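Local coordinates for UDP-glucose 4-epimerase (Campylobacter jejuni subsp. jejuni serotype O:2, PDB 7K3P), which interconverts UDP-glucose and UDP-galactose by epimerisation at C4 with bound NAD, and probably acts on the N-acetylated UDP-sugars as well, at residues A[133-138]-A[164-169]. The protein carries 2 engineered substitutions. Residues are numbered along the deposited sequence; the frame is centred on the assembly and turned at random.
With NAD (nicotinamide-adenine-dinucleotide), chain C.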
loop_
_atom_site.group_PDB
_atom_site.type_symbol
_atom_site.label_atom_id
_atom_site.label_comp_id
_atom_site.label_asym_id
_atom_site.label_seq_id
_atom_site.Cartn_x
_atom_site.Cartn_y
_atom_site.Cartn_z
ATOM N N PHE A 133 -16.094 3.908 9.409
ATOM C CA PHE A 133 -14.717 4.408 9.415
ATOM C C PHE A 133 -14.617 5.656 8.530
ATOM O O PHE A 133 -14.778 5.561 7.316
ATOM C CB PHE A 133 -13.792 3.300 8.881
ATOM C CG PHE A 133 -12.327 3.528 9.157
ATOM C CD1 PHE A 133 -11.646 4.595 8.581
ATOM C CD2 PHE A 133 -11.624 2.649 9.975
ATOM C CE1 PHE A 133 -10.280 4.796 8.832
ATOM C CE2 PHE A 133 -10.271 2.838 10.237
ATOM C CZ PHE A 133 -9.593 3.912 9.665
ATOM N N ILE A 134 -14.378 6.824 9.123
ATOM C CA ILE A 134 -14.194 8.021 8.308
ATOM C C ILE A 134 -12.688 8.284 8.187
ATOM O O ILE A 134 -11.991 8.457 9.202
ATOM C CB ILE A 134 -15.005 9.238 8.840
ATOM C CG1 ILE A 134 -16.518 8.971 8.707
ATOM C CG2 ILE A 134 -14.668 10.499 8.047
ATOM C CD1 ILE A 134 -17.131 8.390 9.927
ATOM N N PHE A 135 -12.179 8.263 6.952
ATOM C CA PHE A 135 -10.731 8.383 6.716
ATOM C C PHE A 135 -10.376 9.706 6.048
ATOM O O PHE A 135 -10.884 10.022 4.959
ATOM C CB PHE A 135 -10.255 7.215 5.855
ATOM C CG PHE A 135 -8.775 7.233 5.551
ATOM C CD1 PHE A 135 -7.844 7.443 6.563
ATOM C CD2 PHE A 135 -8.318 6.993 4.255
ATOM C CE1 PHE A 135 -6.464 7.450 6.281
ATOM C CE2 PHE A 135 -6.951 6.987 3.960
ATOM C CZ PHE A 135 -6.021 7.212 4.982
ATOM N N SER A 136 -9.520 10.486 6.707
ATOM C CA SER A 136 -8.962 11.683 6.106
ATOM C C SER A 136 -7.891 11.276 5.099
ATOM O O SER A 136 -6.742 10.991 5.487
ATOM C CB SER A 136 -8.317 12.569 7.164
ATOM O OG SER A 136 -9.224 12.868 8.193
ATOM N N SER A 137 -8.261 11.235 3.817
ATOM C CA SER A 137 -7.278 10.991 2.766
ATOM C C SER A 137 -6.821 12.361 2.264
ATOM O O SER A 137 -6.782 13.311 3.035
ATOM C CB SER A 137 -7.895 10.167 1.648
ATOM O OG SER A 137 -6.920 9.817 0.687
ATOM N N THR A 138 -6.501 12.478 0.979
ATOM C CA THR A 138 -5.912 13.725 0.481
ATOM C C THR A 138 -6.038 13.837 -1.029
ATOM O O THR A 138 -6.102 12.830 -1.722
ATOM C CB THR A 138 -4.396 13.820 0.825
ATOM O OG1 THR A 138 -3.802 14.930 0.124
ATOM C CG2 THR A 138 -3.661 12.533 0.400
ATOM N N ARG A 164 1.114 8.251 -1.957
ATOM C CA ARG A 164 1.029 6.797 -2.060
ATOM C C ARG A 164 0.601 6.159 -0.744
ATOM O O ARG A 164 -0.165 5.193 -0.745
ATOM C CB ARG A 164 2.372 6.189 -2.514
ATOM C CG ARG A 164 2.668 6.397 -3.994
ATOM C CD ARG A 164 3.924 5.682 -4.454
ATOM N NE ARG A 164 5.124 6.479 -4.222
ATOM C CZ ARG A 164 5.550 7.441 -5.042
ATOM N NH1 ARG A 164 4.854 7.720 -6.135
ATOM N NH2 ARG A 164 6.662 8.128 -4.770
ATOM N N SER A 165 1.110 6.681 0.373
ATOM C CA SER A 165 0.830 6.080 1.680
ATOM C C SER A 165 -0.653 6.198 2.023
ATOM O O SER A 165 -1.217 5.333 2.691
ATOM C CB SER A 165 1.694 6.705 2.793
ATOM O OG SER A 165 1.257 8.001 3.163
ATOM N N LYS A 166 -1.278 7.279 1.565
ATOM C CA LYS A 166 -2.704 7.499 1.784
ATOM C C LYS A 166 -3.558 6.652 0.845
ATOM O O LYS A 166 -4.561 6.071 1.263
ATOM C CB LYS A 166 -3.025 8.991 1.643
ATOM C CG LYS A 166 -2.519 9.829 2.822
ATOM C CD LYS A 166 -3.359 9.549 4.084
ATOM C CE LYS A 166 -3.187 10.653 5.098
ATOM N NZ LYS A 166 -4.072 10.430 6.283
ATOM N N LEU A 167 -3.149 6.561 -0.418
ATOM C CA LEU A 167 -3.868 5.751 -1.406
ATOM C C LEU A 167 -3.864 4.276 -1.015
ATOM O O LEU A 167 -4.858 3.566 -1.192
ATOM C CB LEU A 167 -3.195 5.887 -2.777
ATOM C CG LEU A 167 -3.796 5.000 -3.872
ATOM C CD1 LEU A 167 -5.294 5.280 -3.994
ATOM C CD2 LEU A 167 -3.078 5.236 -5.213
ATOM N N MET A 168 -2.727 3.802 -0.508
ATOM C CA MET A 168 -2.660 2.436 -0.025
ATOM C C MET A 168 -3.699 2.182 1.072
ATOM O O MET A 168 -4.364 1.142 1.066
ATOM C CB MET A 168 -1.258 2.124 0.482
ATOM C CG MET A 168 -0.209 2.010 -0.636
ATOM S SD MET A 168 1.408 1.630 0.079
ATOM C CE MET A 168 2.428 1.727 -1.397
ATOM N N SER A 169 -3.846 3.118 2.007
ATOM C CA SER A 169 -4.866 2.947 3.052
ATOM C C SER A 169 -6.280 2.962 2.469
ATOM O O SER A 169 -7.138 2.196 2.916
ATOM C CB SER A 169 -4.728 3.965 4.188
ATOM O OG SER A 169 -3.587 3.678 4.975
HETATM P PA NAD C . -1.935 17.268 12.407
HETATM O O1A NAD C . -0.467 16.928 12.481
HETATM O O2A NAD C . -2.217 18.574 13.094
HETATM O O5B NAD C . -2.807 16.168 13.127
HETATM C C5B NAD C . -2.278 14.878 13.239
HETATM C C4B NAD C . -2.513 14.368 14.606
HETATM O O4B NAD C . -2.333 12.984 14.683
HETATM C C3B NAD C . -1.535 15.029 15.627
HETATM O O3B NAD C . -2.142 15.663 16.816
HETATM C C2B NAD C . -0.497 13.911 15.890
HETATM O O2B NAD C . 0.073 13.981 17.127
HETATM C C1B NAD C . -1.373 12.714 15.707
HETATM N N9A NAD C . -0.606 11.493 15.416
HETATM C C8A NAD C . 0.287 11.319 14.420
HETATM N N7A NAD C . 0.810 10.084 14.470
HETATM C C5A NAD C . 0.268 9.420 15.498
HETATM C C6A NAD C . 0.429 8.132 16.034
HETATM N N6A NAD C . 1.345 7.204 15.415
HETATM N N1A NAD C . -0.296 7.753 17.105
HETATM C C2A NAD C . -1.164 8.587 17.705
HETATM N N3A NAD C . -1.339 9.862 17.225
HETATM C C4A NAD C . -0.646 10.298 16.133
HETATM O O3 NAD C . -2.342 17.320 10.870
HETATM P PN NAD C . -3.711 17.900 10.346
HETATM O O1N NAD C . -4.680 18.109 11.496
HETATM O O2N NAD C . -3.420 19.201 9.661
HETATM O O5D NAD C . -4.306 16.862 9.312
HETATM C C5D NAD C . -4.967 15.725 9.815
HETATM C C4D NAD C . -5.322 14.751 8.704
HETATM O O4D NAD C . -5.927 15.414 7.615
HETATM C C3D NAD C . -4.152 13.907 8.209
HETATM O O3D NAD C . -4.583 12.631 7.953
HETATM C C2D NAD C . -3.767 14.492 6.916
HETATM O O2D NAD C . -3.157 13.606 6.053
HETATM C C1D NAD C . -5.130 15.049 6.425
HETATM N N1N NAD C . -5.031 16.201 5.415
HETATM C C2N NAD C . -4.555 17.398 5.915
HETATM C C3N NAD C . -4.442 18.490 5.060
HETATM C C7N NAD C . -3.924 19.801 5.592
HETATM O O7N NAD C . -3.571 19.929 6.755
HETATM N N7N NAD C . -3.836 20.912 4.705
HETATM C C4N NAD C . -4.817 18.366 3.736
HETATM C C5N NAD C . -5.290 17.168 3.250
HETATM C C6N NAD C . -5.405 16.056 4.095
#
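Lys166 reaches from helix 161-179 across the end of strand 132-136 to the ribose on the nicotinamide side of NAD, touching residues 135 to 138 on the way. Its CB lies 3.8 Å from Thr138 CG2 and more loosely against Ser137 OG, whose hydrogen-bond partner is Glu170, one helical turn further along. CG meets the same Thr138 methyl, the two side chains crossing at about a right angle. The chain then bends at chi2, and CD meets Phe135 CZ obliquely at 3.7 Å. CE passes 3.1 Å from the ribose O2D of NAD. At the tip, NZ donates two hydrogen bonds, one to Ser136 O at 2.8 Å and one to O3D of NAD. In the first, NZ lies nearly on the line of the C=O bond (C=O...N angle 177°); the two bonds together place NZ between the strand end and the ribose. Phe135 projects toward the helix with CG anti to its backbone N (chi1 -180°), which brings CZ against both Lys166 CD and Ser169 CB, the latter at 3.6 Å; Lys166 O lies in the ring plane at the edge. Beside the lysine, Ser137 O approaches C6N of the nicotinamide to 3.2 Å, and Tyr162 OH also bonds NAD. Residues 133-136 and 164-169 run nearly antiparallel (164°) in the Rossmann fold, and the Tyr162-Lys166 pair on the helix, with the lysine gripping the nicotinamide ribose, is the YxxxK motif of the extended short-chain dehydrogenase/reductase family.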